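Putative uncharacterized protein PH0242 (Pyrococcus horikoshii, PDB 3VU1) is the C-terminal globular domain of an archaeal oligosaccharyltransferase, AglB, a strand-rich protein with an insert domain, two peripheral domains and a bound calcium ion. Local coordinates at residues S25-A30 and S42-N47; G345-L350 and F475-E480; Y365-G370 and V440-P445; L389-T394 and F421-K426. All blocks are in the same frame, centred on the assembly; numbering follows the deposited sequence.

Contact 1: residues S25-A30 and S42-N47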
# COMPACT_ATOMS: atom_id res chain seq x y z
N SER A 25 -11.95 3.39 13.55
CA SER A 25 -12.18 2.43 14.62
C SER A 25 -10.98 2.32 15.55
O SER A 25 -9.83 2.49 15.13
CB SER A 25 -12.44 1.05 14.01
OG SER A 25 -12.13 0.04 14.95
N LYS A 26 -11.25 2.00 16.81
CA LYS A 26 -10.20 1.85 17.81
C LYS A 26 -9.41 0.56 17.57
O LYS A 26 -8.43 0.30 18.26
CB LYS A 26 -10.78 1.89 19.24
CG LYS A 26 -11.64 0.68 19.60
CD LYS A 26 -12.14 0.73 21.04
CE LYS A 26 -13.52 0.09 21.17
NZ LYS A 26 -13.87 -0.14 22.59
N TYR A 27 -9.86 -0.24 16.60
CA TYR A 27 -9.20 -1.50 16.23
C TYR A 27 -8.50 -1.43 14.86
O TYR A 27 -7.96 -2.43 14.38
CB TYR A 27 -10.20 -2.66 16.26
CG TYR A 27 -10.83 -2.85 17.62
CD1 TYR A 27 -12.20 -3.06 17.76
CD2 TYR A 27 -10.06 -2.79 18.80
CE1 TYR A 27 -12.79 -3.21 19.00
CE2 TYR A 27 -10.64 -2.94 20.05
CZ TYR A 27 -12.00 -3.15 20.14
OH TYR A 27 -12.59 -3.30 21.39
N ALA A 28 -8.51 -0.24 14.26
CA ALA A 28 -7.87 -0.00 12.98
C ALA A 28 -6.34 -0.02 13.10
O ALA A 28 -5.78 0.38 14.12
CB ALA A 28 -8.33 1.32 12.42
N THR A 29 -5.69 -0.46 12.04
CA THR A 29 -4.23 -0.59 11.94
C THR A 29 -3.65 0.47 10.99
O THR A 29 -3.98 0.52 9.82
CB THR A 29 -3.89 -1.98 11.39
OG1 THR A 29 -4.34 -2.97 12.31
CG2 THR A 29 -2.40 -2.15 11.21
N ALA A 30 -2.77 1.32 11.51
CA ALA A 30 -2.03 2.25 10.67
C ALA A 30 -0.56 1.87 10.66
O ALA A 30 -0.05 1.33 11.66
CB ALA A 30 -2.21 3.67 11.18
N SER A 42 -1.26 2.39 24.39
CA SER A 42 -2.50 1.68 24.04
C SER A 42 -2.58 0.39 24.87
O SER A 42 -1.56 -0.10 25.37
CB SER A 42 -2.54 1.30 22.53
OG SER A 42 -2.52 2.43 21.68
N SER A 43 -3.80 -0.15 25.01
CA SER A 43 -4.01 -1.53 25.45
C SER A 43 -3.63 -2.50 24.32
O SER A 43 -3.29 -3.66 24.57
CB SER A 43 -5.47 -1.76 25.82
OG SER A 43 -5.86 -0.85 26.82
N LEU A 44 -3.69 -1.98 23.09
CA LEU A 44 -3.42 -2.74 21.87
C LEU A 44 -1.97 -3.21 21.72
O LEU A 44 -1.04 -2.39 21.68
CB LEU A 44 -3.83 -1.90 20.65
CG LEU A 44 -5.08 -1.03 20.75
CD1 LEU A 44 -5.24 -0.25 19.46
CD2 LEU A 44 -6.32 -1.85 21.08
N LEU A 45 -1.80 -4.53 21.65
CA LEU A 45 -0.51 -5.17 21.34
C LEU A 45 -0.43 -5.47 19.83
O LEU A 45 0.41 -6.25 19.39
CB LEU A 45 -0.31 -6.47 22.15
CG LEU A 45 0.35 -6.48 23.55
CD1 LEU A 45 -0.57 -5.98 24.66
CD2 LEU A 45 0.86 -7.88 23.88
N GLY A 46 -1.32 -4.85 19.06
CA GLY A 46 -1.36 -5.01 17.61
C GLY A 46 -0.55 -3.94 16.90
O GLY A 46 0.41 -3.40 17.46
N ASN A 47 -0.95 -3.63 15.67
CA ASN A 47 -0.17 -2.73 14.82
C ASN A 47 -0.54 -1.24 14.93
O ASN A 47 -1.65 -0.81 14.57
CB ASN A 47 -0.19 -3.16 13.33
CG ASN A 47 0.02 -4.65 13.11
OD1 ASN A 47 0.07 -5.45 14.05
ND2 ASN A 47 0.13 -5.04 11.84
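T29 and N47 bring their CA atoms to 5.4 Å, while Y27 CA and L44 CA stay 8.2 Å apart, so two irregular loop segments draw together at one end with no hydrogen bond between them. At the close end the side chains of T29 and N47 cross obliquely. The threonine methyl faces the asparagine: T29 CG2, anti to its own backbone N, is modelled 3.2 Å from N47 CB, a doubtful distance because N47 is poorly ordered, and N47 ND2 follows at 3.9 Å from the same methyl. The amide therefore meets carbon rather than a polar partner across the contact. At the wider end a leucine fork meets a backbone carbonyl and an aromatic rim. L44 CD1 is 3.5 Å from K26 O, and L44 CD2 approaches the Y27 ring at its edge, near the ring plane, 4.5 Å from Y27 CD2. That ring has the aliphatic part of its neighbour over one face, with K26 CG 3.7 Å above the plane over the ring centre. The turn carrying both residues is a type I beta turn from S25 to A28, combined with an ST turn in which Y27 N donates to S25 OG at 2.8 Å. S25 OG is also hydrogen-bonded to D382. The turn links helix 13-23 to the short edge strand 30-32; T29 N is hydrogen-bonded to N85 OD1, just before the neighbouring strand 86-90, and Y27 and L44 both rest on T351 of strand 336-356.

Contact 2: residues G345-L350 and F475-E480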
# COMPACT_ATOMS: atom_id res chain seq x y z
N GLY A 345 -10.81 -13.77 5.15
CA GLY A 345 -9.64 -13.00 5.52
C GLY A 345 -9.57 -12.68 6.99
O GLY A 345 -10.47 -13.02 7.73
N PRO A 346 -8.47 -12.03 7.41
CA PRO A 346 -8.20 -11.86 8.83
C PRO A 346 -8.86 -10.64 9.43
O PRO A 346 -8.93 -9.59 8.77
CB PRO A 346 -6.68 -11.68 8.87
CG PRO A 346 -6.30 -11.16 7.52
CD PRO A 346 -7.30 -11.71 6.56
N VAL A 347 -9.35 -10.80 10.66
CA VAL A 347 -9.86 -9.71 11.48
C VAL A 347 -9.37 -9.93 12.89
O VAL A 347 -8.87 -11.01 13.22
CB VAL A 347 -11.42 -9.62 11.54
CG1 VAL A 347 -12.02 -9.07 10.25
CG2 VAL A 347 -12.05 -10.96 11.90
N GLY A 348 -9.53 -8.90 13.73
CA GLY A 348 -9.21 -9.01 15.14
C GLY A 348 -7.84 -8.46 15.48
O GLY A 348 -6.84 -8.86 14.88
N VAL A 349 -7.80 -7.54 16.43
CA VAL A 349 -6.57 -6.99 16.98
C VAL A 349 -6.42 -7.51 18.42
O VAL A 349 -7.40 -7.52 19.18
CB VAL A 349 -6.64 -5.44 16.96
CG1 VAL A 349 -5.37 -4.80 17.48
CG2 VAL A 349 -6.83 -4.98 15.54
N LEU A 350 -5.22 -7.96 18.79
CA LEU A 350 -4.97 -8.37 20.21
C LEU A 350 -5.12 -7.19 21.16
O LEU A 350 -4.51 -6.14 20.94
CB LEU A 350 -3.59 -9.01 20.38
CG LEU A 350 -3.46 -10.23 19.49
CD1 LEU A 350 -2.04 -10.76 19.56
CD2 LEU A 350 -4.49 -11.31 19.82
N PHE A 475 -7.51 -14.92 13.04
CA PHE A 475 -8.93 -15.23 12.97
C PHE A 475 -9.43 -15.03 11.55
O PHE A 475 -9.37 -13.91 11.05
CB PHE A 475 -9.71 -14.34 13.92
CG PHE A 475 -9.45 -14.63 15.36
CD1 PHE A 475 -8.33 -14.09 16.01
CD2 PHE A 475 -10.31 -15.46 16.08
CE1 PHE A 475 -8.08 -14.37 17.36
CE2 PHE A 475 -10.05 -15.75 17.43
CZ PHE A 475 -8.94 -15.20 18.07
N ILE A 476 -9.88 -16.10 10.92
CA ILE A 476 -10.39 -16.05 9.54
C ILE A 476 -11.92 -16.03 9.50
O ILE A 476 -12.57 -16.86 10.11
CB ILE A 476 -9.87 -17.21 8.67
CG1 ILE A 476 -8.35 -17.22 8.63
CG2 ILE A 476 -10.44 -17.12 7.25
CD1 ILE A 476 -7.74 -15.89 8.28
N VAL A 477 -12.49 -15.06 8.78
CA VAL A 477 -13.93 -14.89 8.65
C VAL A 477 -14.26 -14.56 7.21
O VAL A 477 -13.33 -14.27 6.42
CB VAL A 477 -14.42 -13.73 9.53
CG1 VAL A 477 -14.12 -13.99 11.00
CG2 VAL A 477 -13.79 -12.41 9.10
N GLU A 478 -15.55 -14.62 6.84
CA GLU A 478 -16.02 -13.97 5.60
C GLU A 478 -15.97 -12.50 5.90
O GLU A 478 -16.67 -12.02 6.80
CB GLU A 478 -17.45 -14.33 5.22
CG GLU A 478 -17.57 -15.49 4.24
CD GLU A 478 -17.27 -15.15 2.77
OE1 GLU A 478 -16.31 -15.74 2.22
OE2 GLU A 478 -18.01 -14.34 2.16
N LYS A 479 -15.10 -11.80 5.19
CA LYS A 479 -14.83 -10.41 5.47
C LYS A 479 -15.37 -9.59 4.30
O LYS A 479 -15.32 -10.06 3.15
CB LYS A 479 -13.32 -10.23 5.64
CG LYS A 479 -12.87 -8.93 6.28
CD LYS A 479 -11.36 -8.80 6.27
CE LYS A 479 -10.95 -7.52 6.97
NZ LYS A 479 -9.48 -7.31 6.95
N GLU A 480 -15.89 -8.40 4.61
CA GLU A 480 -16.32 -7.44 3.60
C GLU A 480 -15.22 -6.44 3.26
O GLU A 480 -14.61 -5.87 4.13
CB GLU A 480 -17.51 -6.66 4.10
CG GLU A 480 -18.75 -7.50 4.31
CD GLU A 480 -19.71 -6.80 5.25
OE1 GLU A 480 -19.24 -6.36 6.33
OE2 GLU A 480 -20.92 -6.67 4.92
O HOH W 1 -6.63 -12.18 13.46
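G345 and V477 exchange two backbone hydrogen bonds, G345 N to V477 O at 2.9 Å and V477 N to G345 O at 3.1 Å, the signature of an antiparallel hydrogen-bonded pair. One residue on, P346 faces I476 as a non-hydrogen-bonded pair, a place where the missing proline N-H costs no bond to this partner. Weaker CA-H...O contacts fill in there: P346 CA lies 3.2 Å from F475 O, and I476 CA 3.5 Å from G345 O. The axes of strands 345-347 and 475-480 make 113° between their directions, far from the 180° of a flat antiparallel pair. A side-chain polar bond is added by K479, whose chain is extended beyond CG and whose NZ donates to P346 O at 3.0 Å. The ammonium arrives nearly along the C=O axis (170°) and is also salt-bridged to E80, so its charge has both a carbonyl and a carboxylate beside it. Apolar contacts gather on the face of V347 and V477. The two valine side chains lie roughly perpendicular, V347 CG2 being 3.6 Å from V477 CG2, while V347 CG1 packs against the lysine methylenes, 3.8 Å from K479 CE; the V347 and K479 side chains run antiparallel alongside one another. Y385 of strand 385-401 touches both valines. This is a pair of strongly twisted neighbours in a large, branched antiparallel beta sheet, in which strand 464-487 is paired both with strand 336-356 and with strand 385-401.

Contact 3: residues Y365-G370 and V440-P445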
# COMPACT_ATOMS: atom_id res chain seq x y z
N TYR A 365 5.47 -14.50 18.04
CA TYR A 365 5.93 -15.89 18.06
C TYR A 365 5.25 -16.62 19.22
O TYR A 365 5.82 -16.89 20.25
CB TYR A 365 7.45 -15.97 18.12
CG TYR A 365 8.07 -17.12 17.34
CD1 TYR A 365 9.02 -16.87 16.36
CD2 TYR A 365 7.72 -18.45 17.58
CE1 TYR A 365 9.61 -17.89 15.65
CE2 TYR A 365 8.31 -19.50 16.87
CZ TYR A 365 9.26 -19.21 15.91
OH TYR A 365 9.88 -20.20 15.17
N ILE A 366 3.98 -16.92 19.00
CA ILE A 366 3.08 -17.54 19.93
C ILE A 366 3.60 -18.87 20.52
O ILE A 366 3.50 -19.07 21.73
CB ILE A 366 1.68 -17.59 19.26
CG1 ILE A 366 0.79 -16.52 19.87
CG2 ILE A 366 0.93 -18.88 19.45
CD1 ILE A 366 1.57 -15.39 20.51
N MET A 367 4.16 -19.75 19.69
CA MET A 367 4.65 -21.06 20.14
C MET A 367 5.76 -21.58 19.25
O MET A 367 5.76 -21.33 18.02
CB MET A 367 3.54 -22.10 20.13
CG MET A 367 2.27 -21.78 20.89
SD MET A 367 1.08 -23.11 20.63
CE MET A 367 1.59 -24.27 21.90
N ARG A 368 6.71 -22.31 19.84
CA ARG A 368 7.77 -22.96 19.05
C ARG A 368 7.26 -24.31 18.55
O ARG A 368 6.30 -24.86 19.12
CB ARG A 368 9.08 -23.11 19.81
CG ARG A 368 9.70 -21.79 20.23
CD ARG A 368 11.08 -21.99 20.81
NE ARG A 368 11.27 -21.14 21.99
CZ ARG A 368 12.43 -20.60 22.37
NH1 ARG A 368 13.55 -20.79 21.67
NH2 ARG A 368 12.47 -19.86 23.47
N GLU A 369 7.85 -24.82 17.46
CA GLU A 369 7.36 -26.07 16.87
C GLU A 369 7.52 -27.20 17.91
O GLU A 369 8.51 -27.21 18.65
CB GLU A 369 8.06 -26.38 15.53
CG GLU A 369 9.57 -26.58 15.59
CD GLU A 369 10.26 -26.40 14.24
OE1 GLU A 369 9.58 -26.23 13.20
OE2 GLU A 369 11.50 -26.42 14.20
N GLY A 370 6.52 -28.08 18.01
CA GLY A 370 6.51 -29.11 19.05
C GLY A 370 5.74 -28.79 20.33
O GLY A 370 5.17 -29.69 20.93
N VAL A 440 -8.18 -22.00 24.16
CA VAL A 440 -8.10 -23.19 23.29
C VAL A 440 -6.83 -23.97 23.57
O VAL A 440 -5.85 -23.41 24.08
CB VAL A 440 -8.17 -22.85 21.76
CG1 VAL A 440 -9.54 -22.33 21.35
CG2 VAL A 440 -7.06 -21.88 21.33
N ASN A 441 -6.86 -25.27 23.24
CA ASN A 441 -5.67 -26.13 23.27
C ASN A 441 -4.91 -26.02 21.96
O ASN A 441 -5.51 -26.10 20.88
CB ASN A 441 -6.03 -27.59 23.54
CG ASN A 441 -6.45 -27.86 24.98
OD1 ASN A 441 -6.11 -27.11 25.91
ND2 ASN A 441 -7.17 -28.95 25.18
N ALA A 442 -3.59 -25.87 22.05
CA ALA A 442 -2.79 -25.60 20.87
C ALA A 442 -1.61 -26.55 20.67
O ALA A 442 -0.80 -26.73 21.58
CB ALA A 442 -2.31 -24.15 20.89
N GLU A 443 -1.52 -27.13 19.48
CA GLU A 443 -0.45 -28.06 19.14
C GLU A 443 0.40 -27.53 17.96
O GLU A 443 -0.07 -27.43 16.82
CB GLU A 443 -1.10 -29.38 18.74
CG GLU A 443 -0.53 -30.67 19.33
CD GLU A 443 -1.53 -31.82 19.18
OE1 GLU A 443 -2.04 -32.33 20.21
OE2 GLU A 443 -1.84 -32.21 18.02
N MET A 444 1.65 -27.20 18.22
CA MET A 444 2.57 -26.91 17.13
C MET A 444 3.18 -28.21 16.61
O MET A 444 3.84 -28.93 17.36
CB MET A 444 3.71 -25.98 17.58
CG MET A 444 3.38 -24.50 17.61
SD MET A 444 3.27 -23.73 15.98
CE MET A 444 4.96 -23.66 15.42
N PRO A 445 2.96 -28.52 15.32
CA PRO A 445 3.68 -29.65 14.75
C PRO A 445 5.16 -29.37 14.83
O PRO A 445 5.57 -28.26 14.54
CB PRO A 445 3.25 -29.65 13.29
CG PRO A 445 1.98 -28.87 13.25
CD PRO A 445 2.10 -27.85 14.34
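M444 O accepts the backbone N-H of G370 at 2.9 Å, and this bond is bent: the angle at the hydrogen is 132° and the donor stands above the carbonyl plane, 59° out of it. Otherwise methylenes and a methyl lie against carbonyl oxygens as well as against each other: M444 CB and CG on R368 O, E369 CB on P445 O, M367 CE on A442 O. The M367 and M444 side chains pass with opposed directions, M367 CB 3.5 Å from M444 CG. Farther along its chain M367 meets a small residue, SD lying 3.6 Å from A442 CB. M444 folds back on itself, and its last torsion (chi3 -72°) puts CE against the backbone of 365-370, 3.7 Å from E369 CA. The carboxylate of E369 is bonded to S450 OG and I449 N at the start of helix 448-460, where the helix end would probably help to stabilise its negative charge. V356 lies against M367, and V471 of strand 464-487 against M444. Backbone pairing continues beyond the loop, E371 with M444 and G373 with A442. Between the two segments themselves, one bent bond amid carbon and thioether contacts implies cohesion mainly by shape and dispersion.

Contact 4: residues L389-T394 and F421-K426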
# COMPACT_ATOMS: atom_id res chain seq x y z
N LEU A 389 -9.94 -20.06 13.96
CA LEU A 389 -8.66 -19.60 14.51
C LEU A 389 -7.52 -20.46 14.01
O LEU A 389 -7.56 -21.67 14.18
CB LEU A 389 -8.71 -19.61 16.03
CG LEU A 389 -7.41 -19.39 16.82
CD1 LEU A 389 -6.73 -18.07 16.48
CD2 LEU A 389 -7.66 -19.54 18.32
N TYR A 390 -6.52 -19.87 13.38
CA TYR A 390 -5.38 -20.64 12.91
C TYR A 390 -4.09 -20.21 13.59
O TYR A 390 -4.02 -19.14 14.21
CB TYR A 390 -5.15 -20.48 11.40
CG TYR A 390 -6.22 -21.04 10.51
CD1 TYR A 390 -7.44 -20.37 10.34
CD2 TYR A 390 -6.00 -22.21 9.80
CE1 TYR A 390 -8.41 -20.88 9.50
CE2 TYR A 390 -6.97 -22.72 8.97
CZ TYR A 390 -8.17 -22.05 8.82
OH TYR A 390 -9.14 -22.57 8.00
N LEU A 391 -3.06 -21.04 13.44
CA LEU A 391 -1.71 -20.60 13.68
C LEU A 391 -1.13 -20.38 12.31
O LEU A 391 -1.19 -21.27 11.45
CB LEU A 391 -0.89 -21.62 14.47
CG LEU A 391 -1.22 -21.89 15.95
CD1 LEU A 391 -0.08 -22.73 16.53
CD2 LEU A 391 -1.44 -20.64 16.80
N ARG A 392 -0.56 -19.18 12.11
CA ARG A 392 -0.06 -18.76 10.82
C ARG A 392 1.41 -18.46 10.90
O ARG A 392 1.86 -17.79 11.82
CB ARG A 392 -0.81 -17.51 10.30
CG ARG A 392 -0.63 -17.32 8.79
CD ARG A 392 -1.08 -15.95 8.32
NE ARG A 392 -0.43 -14.89 9.09
CZ ARG A 392 -0.91 -13.66 9.25
NH1 ARG A 392 -2.06 -13.29 8.70
NH2 ARG A 392 -0.23 -12.81 9.98
N ALA A 393 2.16 -18.94 9.92
CA ALA A 393 3.57 -18.60 9.83
C ALA A 393 3.81 -17.48 8.81
O ALA A 393 3.11 -17.43 7.77
CB ALA A 393 4.41 -19.82 9.48
N THR A 394 4.78 -16.61 9.12
CA THR A 394 5.23 -15.60 8.17
C THR A 394 6.74 -15.62 8.17
O THR A 394 7.36 -15.41 9.21
CB THR A 394 4.73 -14.17 8.52
OG1 THR A 394 3.31 -14.15 8.64
CG2 THR A 394 5.10 -13.18 7.43
N PHE A 421 -0.68 -21.22 6.63
CA PHE A 421 -1.39 -21.67 7.82
C PHE A 421 -0.81 -22.98 8.32
O PHE A 421 -0.80 -23.97 7.60
CB PHE A 421 -2.88 -21.78 7.53
CG PHE A 421 -3.53 -20.45 7.32
CD1 PHE A 421 -4.01 -20.08 6.08
CD2 PHE A 421 -3.62 -19.53 8.37
CE1 PHE A 421 -4.59 -18.84 5.89
CE2 PHE A 421 -4.20 -18.27 8.19
CZ PHE A 421 -4.69 -17.93 6.94
N ILE A 422 -0.30 -22.97 9.55
CA ILE A 422 0.35 -24.14 10.16
C ILE A 422 -0.72 -25.14 10.58
O ILE A 422 -0.67 -26.30 10.19
CB ILE A 422 1.22 -23.74 11.37
CG1 ILE A 422 2.27 -22.71 10.99
CG2 ILE A 422 1.89 -24.97 11.99
CD1 ILE A 422 2.58 -21.76 12.13
N THR A 423 -1.70 -24.69 11.36
CA THR A 423 -2.72 -25.57 11.90
C THR A 423 -3.95 -24.77 12.27
O THR A 423 -3.86 -23.59 12.64
CB THR A 423 -2.22 -26.32 13.15
OG1 THR A 423 -3.21 -27.25 13.56
CG2 THR A 423 -1.96 -25.35 14.34
N LYS A 424 -5.11 -25.43 12.18
CA LYS A 424 -6.39 -24.85 12.55
C LYS A 424 -6.61 -25.18 14.00
O LYS A 424 -6.40 -26.31 14.39
CB LYS A 424 -7.48 -25.49 11.70
CG LYS A 424 -8.77 -24.71 11.61
CD LYS A 424 -9.58 -25.32 10.48
CE LYS A 424 -10.83 -24.52 10.18
NZ LYS A 424 -11.70 -25.26 9.23
N LEU A 425 -7.02 -24.22 14.81
CA LEU A 425 -7.15 -24.48 16.24
C LEU A 425 -8.58 -24.65 16.70
O LEU A 425 -8.82 -25.31 17.71
CB LEU A 425 -6.48 -23.38 17.08
CG LEU A 425 -4.98 -23.11 17.06
CD1 LEU A 425 -4.68 -21.95 18.00
CD2 LEU A 425 -4.17 -24.34 17.42
N LYS A 426 -9.51 -24.04 15.98
CA LYS A 426 -10.93 -24.07 16.37
C LYS A 426 -11.79 -23.56 15.23
O LYS A 426 -11.45 -22.57 14.58
CB LYS A 426 -11.16 -23.23 17.64
CG LYS A 426 -12.58 -23.21 18.18
CD LYS A 426 -12.96 -24.50 18.90
CE LYS A 426 -13.78 -24.20 20.15
NZ LYS A 426 -12.99 -23.38 21.12
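Y390 and F421 both set CG anti to the carbonyl carbon (chi1 -66° and -69°), which brings their rings obliquely together on the face of the strand pair that R392 and K424 also leave from. The ring centroids lie 4.6 Å apart, with the planes at 43°. K424 CG, anti to its own backbone N, lies over one face of the Y390 ring, 4.0 Å from its centroid, in a CH-pi contact displaced toward the rim. The lysine chain then runs on past the phenol, its CE 3.4 Å from Y390 OH, and its NZ forms a salt bridge with E427. R392 lays its methylenes obliquely against the other aromatic, with R392 CG 3.7 Å from F421 CD2, and carries its guanidinium on to E472 and the S81 carbonyl. The other face is led by leucines, joined by T423 and K426: L391 CD2 is 3.7 Å from L425 CD1, and the L391 side chain lies beside T423 CG2. Two classic beta bulges interrupt the antiparallel register. At one, I422 N donates to L391 O at 2.7 Å, while T423 N reaches the same oxygen only weakly, at 3.5 Å. At the other, L425 and K426 both face L389. The bulge turns I422 toward strand 389-394, where its CD1 packs 3.8 Å from A393 CB. The hairpin 385-401/412-431 thus has two chemically distinct faces: on one, aromatic rings lie against the carbon chains of basic residues whose charges are paired with acidic neighbours; on the other, leucines pack together and against V440 and M444.

Overall arrangement
Contact 1 closes in the N-terminal part of the chain before the others open; contacts 3 and 4 are nested in the loop closed by contact 2, and contact 4 within that of contact 3. Contacts 2, 3 and 4 reach one branched antiparallel sheet, through strands 336-356 and 464-487, the latter beside 385-401, and through 412-431, followed in the chain by 434-443. The centres of contacts 3 and 4 are about 9 Å apart, with P445 packing on I422, and those of contacts 2 and 4 about 13 Å, with I476 on Y390. Contact 1 lies about 14 Å from contact 2, where L45 N probably bonds to L350 O, consistent with the N-terminal loops lying against the C-terminal sheet.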